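Ectonucleoside triphosphate diphosphohydrolase 4 (Homo sapiens, PDB 6WG5) belongs to the GDA1/CD39 nucleoside phosphatase family and has a two-lobed fold related to that of actin and its ATPase relatives. Local coordinates at residues Y389-V394 against A404-A409; D393-G398 against K440-K445; D435-R438 against F444-A447. All blocks are in the same frame, centred on the assembly; numbering follows the deposited sequence.

Interaction 1 of 3, residues Y389-V394 against A404-A409; sequences YCTEDV and AKFTKA
The backbone oxygen Cys390 O is met by two groups: it accepts a hydrogen bond from Gln442 NE2 of helix 436-456, while the edge of the Phe406 ring brings CE1 to 3.7 Å from the same Cys390 O, which lies near the ring plane. Seen from this oxygen, the two partners lie roughly at a right angle to each other. The contact joins two successive helices of the actin-like fold: helix 386-392, entered straight from strand 381-385, and helix 403-414, linked to it by a loop. Phe406 reaches back across the gap because its CG stands anti to the backbone N (chi1 169°). The second touch is purely apolar: the methyl Thr391 CG2 sits 4.0 Å from Phe406 CD1 and equally far from CE1, coming in obliquely, with the two side chains crossing at about a right angle. Thr391 is turned so that this methyl lies opposite its own carbonyl carbon, while OG1 bonds back into its helix at Phe387 O. Leu395 of the connecting loop also packs on Phe406. All three touching residues are buried, although little surface is shared, 93 Å². At the far end of the ring from CB, Phe406 CZ packs against the backbone oxygen Ser446 O.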
# COMPACT_ATOMS: atom_id res chain seq x y z
N TYR A 389 -12.95 3.95 -3.26
CA TYR A 389 -14.18 3.34 -3.77
C TYR A 389 -15.39 3.78 -2.96
O TYR A 389 -16.48 3.98 -3.51
CB TYR A 389 -14.05 1.82 -3.77
CG TYR A 389 -12.90 1.29 -4.60
CD1 TYR A 389 -12.56 1.88 -5.81
CD2 TYR A 389 -12.15 0.21 -4.16
CE1 TYR A 389 -11.51 1.40 -6.57
CE2 TYR A 389 -11.10 -0.28 -4.91
CZ TYR A 389 -10.78 0.32 -6.11
OH TYR A 389 -9.73 -0.16 -6.86
N CYS A 390 -15.23 3.92 -1.64
CA CYS A 390 -16.34 4.29 -0.78
C CYS A 390 -16.68 5.77 -0.82
O CYS A 390 -17.75 6.16 -0.35
CB CYS A 390 -16.05 3.87 0.66
SG CYS A 390 -16.09 2.08 0.94
N THR A 391 -15.79 6.61 -1.36
CA THR A 391 -16.08 8.03 -1.52
C THR A 391 -16.47 8.40 -2.94
O THR A 391 -17.20 9.38 -3.13
CB THR A 391 -14.88 8.89 -1.11
OG1 THR A 391 -13.72 8.50 -1.86
CG2 THR A 391 -14.58 8.74 0.38
N GLU A 392 -16.02 7.64 -3.94
CA GLU A 392 -16.20 8.02 -5.34
C GLU A 392 -17.19 7.15 -6.10
O GLU A 392 -17.99 7.69 -6.87
CB GLU A 392 -14.85 7.96 -6.06
CG GLU A 392 -14.92 8.31 -7.54
CD GLU A 392 -15.52 9.68 -7.78
OE1 GLU A 392 -15.42 10.54 -6.88
OE2 GLU A 392 -16.09 9.90 -8.87
N ASP A 393 -17.17 5.83 -5.91
CA ASP A 393 -17.85 4.95 -6.86
C ASP A 393 -19.35 5.24 -6.95
O ASP A 393 -19.92 5.21 -8.04
CB ASP A 393 -17.60 3.49 -6.48
CG ASP A 393 -16.30 2.96 -7.06
OD1 ASP A 393 -15.45 3.78 -7.48
OD2 ASP A 393 -16.12 1.72 -7.11
N VAL A 394 -20.00 5.51 -5.81
CA VAL A 394 -21.42 5.86 -5.81
C VAL A 394 -21.66 7.24 -5.21
O VAL A 394 -22.53 7.98 -5.68
CB VAL A 394 -22.27 4.79 -5.09
CG1 VAL A 394 -22.08 3.44 -5.75
CG2 VAL A 394 -21.94 4.72 -3.61
N ALA A 404 -18.03 15.78 7.32
CA ALA A 404 -19.42 16.25 7.27
C ALA A 404 -20.05 15.93 5.92
O ALA A 404 -21.15 15.37 5.86
CB ALA A 404 -19.47 17.76 7.54
N LYS A 405 -19.37 16.27 4.83
CA LYS A 405 -19.92 16.01 3.50
C LYS A 405 -20.05 14.51 3.24
O LYS A 405 -20.97 14.09 2.54
CB LYS A 405 -19.04 16.65 2.43
CG LYS A 405 -19.03 18.17 2.46
CD LYS A 405 -18.02 18.71 1.46
CE LYS A 405 -18.07 20.22 1.38
NZ LYS A 405 -17.11 20.73 0.36
N PHE A 406 -19.13 13.71 3.78
CA PHE A 406 -19.17 12.27 3.54
C PHE A 406 -20.30 11.61 4.31
O PHE A 406 -21.09 10.85 3.74
CB PHE A 406 -17.82 11.65 3.91
CG PHE A 406 -17.84 10.15 3.94
CD1 PHE A 406 -17.73 9.42 2.77
CD2 PHE A 406 -17.96 9.48 5.14
CE1 PHE A 406 -17.75 8.04 2.80
CE2 PHE A 406 -17.97 8.10 5.18
CZ PHE A 406 -17.87 7.38 4.00
N THR A 407 -20.40 11.90 5.61
CA THR A 407 -21.44 11.27 6.43
C THR A 407 -22.83 11.60 5.91
O THR A 407 -23.72 10.75 5.91
CB THR A 407 -21.30 11.69 7.89
OG1 THR A 407 -21.27 13.12 7.98
CG2 THR A 407 -20.03 11.11 8.50
N LYS A 408 -23.03 12.84 5.46
CA LYS A 408 -24.33 13.23 4.91
C LYS A 408 -24.64 12.42 3.66
O LYS A 408 -25.71 11.81 3.55
CB LYS A 408 -24.33 14.72 4.60
CG LYS A 408 -25.66 15.25 4.09
CD LYS A 408 -25.60 16.76 3.89
CE LYS A 408 -26.94 17.33 3.46
NZ LYS A 408 -26.89 18.82 3.34
N ALA A 409 -23.72 12.40 2.69
CA ALA A 409 -23.94 11.64 1.47
C ALA A 409 -24.08 10.16 1.76
O ALA A 409 -24.93 9.47 1.18
CB ALA A 409 -22.81 11.90 0.48

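Interaction 2 of 3, residues D393-G398 against K440-K445; sequences DVLRMG and KYQCFK
Gln442 reaches Val394 and Leu395 by extending CG opposite its backbone N (chi1 160°) and then bending at chi2 (72°), while Val394 holds CG2 between its own N and carbonyl carbon. The two side chains thus come from opposite directions, with Val394 CG2 3.4 Å from Gln442 CD. Leu395 slants across the other end of the amide, its CD1 3.4 Å from Gln442 NE2. Both polar atoms of this buried amide have partners. NE2 is already engaged by the Cys390 carbonyl, and OE1 takes two donors: Arg438 NH1, from one turn earlier in the helix, and a water that bridges the segments, donating to Gln442 OE1 at 3.1 Å and accepting from Val394 N at 3.0 Å. Partners at both ends are consistent with this orientation of the amide. The contact joins the loop after helix 386-392 to helix 436-456 at a kink, where the N atoms of Cys443 and Phe444 lack bonds to the preceding turn. Tyr413 of helix 403-414 packs on Val394, Gln442 and Cys443, the Cys443-Cys414 disulfide ties the same two helices covalently, and Phe444 leans on helix 283-296.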
# COMPACT_ATOMS: atom_id res chain seq x y z
N ASP A 393 -17.17 5.83 -5.91
CA ASP A 393 -17.85 4.95 -6.86
C ASP A 393 -19.35 5.24 -6.95
O ASP A 393 -19.92 5.21 -8.04
CB ASP A 393 -17.60 3.49 -6.48
CG ASP A 393 -16.30 2.96 -7.06
OD1 ASP A 393 -15.45 3.78 -7.48
OD2 ASP A 393 -16.12 1.72 -7.11
N VAL A 394 -20.00 5.51 -5.81
CA VAL A 394 -21.42 5.86 -5.81
C VAL A 394 -21.66 7.24 -5.21
O VAL A 394 -22.53 7.98 -5.68
CB VAL A 394 -22.27 4.79 -5.09
CG1 VAL A 394 -22.08 3.44 -5.75
CG2 VAL A 394 -21.94 4.72 -3.61
N LEU A 395 -20.93 7.60 -4.16
CA LEU A 395 -21.09 8.93 -3.57
C LEU A 395 -20.46 10.02 -4.43
O LEU A 395 -20.85 11.19 -4.31
CB LEU A 395 -20.51 8.96 -2.16
CG LEU A 395 -21.04 7.88 -1.21
CD1 LEU A 395 -20.45 8.05 0.19
CD2 LEU A 395 -22.56 7.88 -1.16
N ARG A 396 -19.49 9.68 -5.27
CA ARG A 396 -18.97 10.60 -6.28
C ARG A 396 -18.28 11.80 -5.64
O ARG A 396 -18.41 12.94 -6.11
CB ARG A 396 -20.08 11.05 -7.23
CG ARG A 396 -20.68 9.93 -8.05
CD ARG A 396 -19.72 9.45 -9.12
NE ARG A 396 -20.37 9.37 -10.43
CZ ARG A 396 -19.72 9.25 -11.58
NH1 ARG A 396 -18.39 9.20 -11.60
NH2 ARG A 396 -20.40 9.18 -12.72
N MET A 397 -17.53 11.56 -4.57
CA MET A 397 -16.77 12.62 -3.92
C MET A 397 -15.38 12.13 -3.54
O MET A 397 -14.87 12.41 -2.45
CB MET A 397 -17.51 13.15 -2.69
CG MET A 397 -18.12 12.07 -1.81
SD MET A 397 -18.76 12.77 -0.29
CE MET A 397 -20.00 13.91 -0.92
N GLY A 398 -14.74 11.40 -4.45
CA GLY A 398 -13.35 11.06 -4.26
C GLY A 398 -12.46 12.29 -4.22
O GLY A 398 -12.81 13.36 -4.72
N LYS A 440 -24.46 -2.91 -3.24
CA LYS A 440 -25.07 -3.59 -2.10
C LYS A 440 -24.31 -3.33 -0.81
O LYS A 440 -24.93 -3.14 0.25
CB LYS A 440 -25.14 -5.09 -2.39
CG LYS A 440 -25.56 -5.95 -1.22
CD LYS A 440 -25.88 -7.36 -1.71
CE LYS A 440 -26.16 -8.33 -0.58
NZ LYS A 440 -26.24 -9.73 -1.09
N TYR A 441 -22.98 -3.31 -0.86
CA TYR A 441 -22.16 -3.25 0.35
C TYR A 441 -21.53 -1.87 0.56
O TYR A 441 -20.70 -1.72 1.46
CB TYR A 441 -21.07 -4.32 0.29
CG TYR A 441 -21.64 -5.72 0.30
CD1 TYR A 441 -22.21 -6.25 1.45
CD2 TYR A 441 -21.62 -6.51 -0.84
CE1 TYR A 441 -22.75 -7.52 1.46
CE2 TYR A 441 -22.15 -7.79 -0.84
CZ TYR A 441 -22.71 -8.29 0.32
OH TYR A 441 -23.24 -9.56 0.34
N GLN A 442 -21.92 -0.87 -0.23
CA GLN A 442 -21.42 0.49 -0.01
C GLN A 442 -21.71 0.96 1.41
O GLN A 442 -20.85 1.59 2.05
CB GLN A 442 -22.05 1.45 -1.02
CG GLN A 442 -22.01 2.93 -0.63
CD GLN A 442 -20.62 3.53 -0.71
OE1 GLN A 442 -19.74 3.00 -1.38
NE2 GLN A 442 -20.43 4.66 -0.03
N CYS A 443 -22.90 0.67 1.93
CA CYS A 443 -23.29 1.18 3.24
C CYS A 443 -22.39 0.64 4.33
O CYS A 443 -21.78 1.40 5.09
CB CYS A 443 -24.75 0.85 3.52
SG CYS A 443 -25.78 2.02 2.67
N PHE A 444 -22.30 -0.69 4.44
CA PHE A 444 -21.43 -1.28 5.44
C PHE A 444 -20.00 -0.76 5.29
O PHE A 444 -19.37 -0.36 6.27
CB PHE A 444 -21.46 -2.80 5.35
CG PHE A 444 -20.52 -3.47 6.32
CD1 PHE A 444 -20.97 -3.88 7.56
CD2 PHE A 444 -19.19 -3.66 5.99
CE1 PHE A 444 -20.12 -4.48 8.45
CE2 PHE A 444 -18.33 -4.26 6.89
CZ PHE A 444 -18.79 -4.67 8.12
N LYS A 445 -19.49 -0.76 4.06
CA LYS A 445 -18.09 -0.40 3.85
C LYS A 445 -17.83 1.08 4.10
O LYS A 445 -16.77 1.44 4.60
CB LYS A 445 -17.65 -0.80 2.45
CG LYS A 445 -17.43 -2.30 2.30
CD LYS A 445 -17.58 -2.75 0.86
CE LYS A 445 -16.28 -3.29 0.30
NZ LYS A 445 -16.41 -3.60 -1.15
O HOH W 1 -18.89 5.46 -3.04

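Interaction 3 of 3, residues D435-R438 against F444-A447; sequences DLHR and FKSA
Arg438 and Lys445 lie two turns apart on helix 436-456, and their side-chain ends converge on the buried side of the contact, with Arg438 NH2 3.5 Å from Lys445 NZ. Glu386 probably balances the paired positive charges: its OE1 forms a salt bridge with Arg438 NH2, and its OE2 makes a long, weak ion pair with Lys445 NZ. Arg438 gets there by folding at chi2 and chi3 (57° and 50°), so that a side chain whose first bond leaves away from Lys445 ends beside it; the ammonium meets the guanidinium obliquely. The looser side belongs to His437, which is exposed. Its ring turns an edge to the lysine, CE1 standing 4.0 Å from Lys445 NZ. A water near the ring plane links the two, accepting from Lys445 NZ at 2.7 Å and hydrogen-bonding His437 ND1 at 3.1 Å, the bonds meeting at about a right angle. The backbone beneath is fixed by an N-cap: Asp435 OD1 accepts from Arg438 N at 2.9 Å, at an N-H...O angle of 161°, and caps the N-terminal end of the helix. Asn284 of helix 283-296 touches His437, and its OD1 accepts a further, weak hydrogen bond from Lys445 NZ. Cys390 of helix 386-392 packs against Arg438 and Lys445, while Ser446 and Ala447 lean on Phe345 of helix 345-352.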
# COMPACT_ATOMS: atom_id res chain seq x y z
N ASP A 435 -19.99 -1.97 -9.48
CA ASP A 435 -20.81 -3.12 -9.83
C ASP A 435 -21.89 -3.30 -8.77
O ASP A 435 -22.04 -2.49 -7.85
CB ASP A 435 -19.94 -4.37 -9.97
CG ASP A 435 -19.07 -4.62 -8.75
OD1 ASP A 435 -19.33 -4.00 -7.70
OD2 ASP A 435 -18.14 -5.45 -8.85
N LEU A 436 -22.67 -4.38 -8.91
CA LEU A 436 -23.76 -4.62 -7.97
C LEU A 436 -23.25 -4.91 -6.57
O LEU A 436 -23.91 -4.58 -5.59
CB LEU A 436 -24.64 -5.76 -8.48
CG LEU A 436 -25.60 -5.37 -9.60
CD1 LEU A 436 -26.21 -6.61 -10.24
CD2 LEU A 436 -26.70 -4.44 -9.09
N HIS A 437 -22.07 -5.54 -6.45
CA HIS A 437 -21.47 -5.73 -5.14
C HIS A 437 -21.19 -4.40 -4.46
O HIS A 437 -21.45 -4.23 -3.27
CB HIS A 437 -20.19 -6.55 -5.27
CG HIS A 437 -19.61 -7.00 -3.97
ND1 HIS A 437 -18.89 -6.17 -3.14
CD2 HIS A 437 -19.64 -8.21 -3.35
CE1 HIS A 437 -18.51 -6.83 -2.07
NE2 HIS A 437 -18.95 -8.07 -2.17
N ARG A 438 -20.66 -3.43 -5.22
CA ARG A 438 -20.46 -2.09 -4.68
C ARG A 438 -21.78 -1.47 -4.25
O ARG A 438 -21.87 -0.87 -3.17
CB ARG A 438 -19.76 -1.21 -5.72
CG ARG A 438 -19.83 0.29 -5.45
CD ARG A 438 -19.26 0.66 -4.09
NE ARG A 438 -17.94 0.08 -3.87
CZ ARG A 438 -17.26 0.17 -2.73
NH1 ARG A 438 -17.78 0.82 -1.69
NH2 ARG A 438 -16.06 -0.39 -2.62
N PHE A 444 -22.30 -0.69 4.44
CA PHE A 444 -21.43 -1.28 5.44
C PHE A 444 -20.00 -0.76 5.29
O PHE A 444 -19.37 -0.36 6.27
CB PHE A 444 -21.46 -2.80 5.35
CG PHE A 444 -20.52 -3.47 6.32
CD1 PHE A 444 -20.97 -3.88 7.56
CD2 PHE A 444 -19.19 -3.66 5.99
CE1 PHE A 444 -20.12 -4.48 8.45
CE2 PHE A 444 -18.33 -4.26 6.89
CZ PHE A 444 -18.79 -4.67 8.12
N LYS A 445 -19.49 -0.76 4.06
CA LYS A 445 -18.09 -0.40 3.85
C LYS A 445 -17.83 1.08 4.10
O LYS A 445 -16.77 1.44 4.60
CB LYS A 445 -17.65 -0.80 2.45
CG LYS A 445 -17.43 -2.30 2.30
CD LYS A 445 -17.58 -2.75 0.86
CE LYS A 445 -16.28 -3.29 0.30
NZ LYS A 445 -16.41 -3.60 -1.15
N SER A 446 -18.79 1.95 3.77
CA SER A 446 -18.63 3.37 4.06
C SER A 446 -18.58 3.61 5.56
O SER A 446 -17.78 4.42 6.04
CB SER A 446 -19.76 4.17 3.42
OG SER A 446 -21.01 3.82 3.98
N ALA A 447 -19.42 2.91 6.32
CA ALA A 447 -19.41 3.05 7.78
C ALA A 447 -18.16 2.44 8.38
O ALA A 447 -17.56 3.01 9.30
CB ALA A 447 -20.66 2.40 8.37
O HOH W 2 -17.73 -3.37 -3.55

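Overall arrangement
Along the chain, interaction 1 comes first: it closes the short connection between helix 386-392 and helix 403-414, nine residues lying between its segments. Interaction 2 starts from an overlapping stretch, shares Asp393 and Val394 with it, and crosses it by closing a much longer, largely helical excursion onto helix 436-456. Interaction 3 opens inside that excursion and ends just beyond it, so it crosses interaction 2 and follows interaction 1 in series, spanning a short piece of a single helix. Together they tie helix 386-392, which follows strand 381-385, and the loop after it to helices 403-414 and 436-456. Arg438 of interaction 3 touches Tyr389 of interaction 1 and the shared Asp393 and Val394.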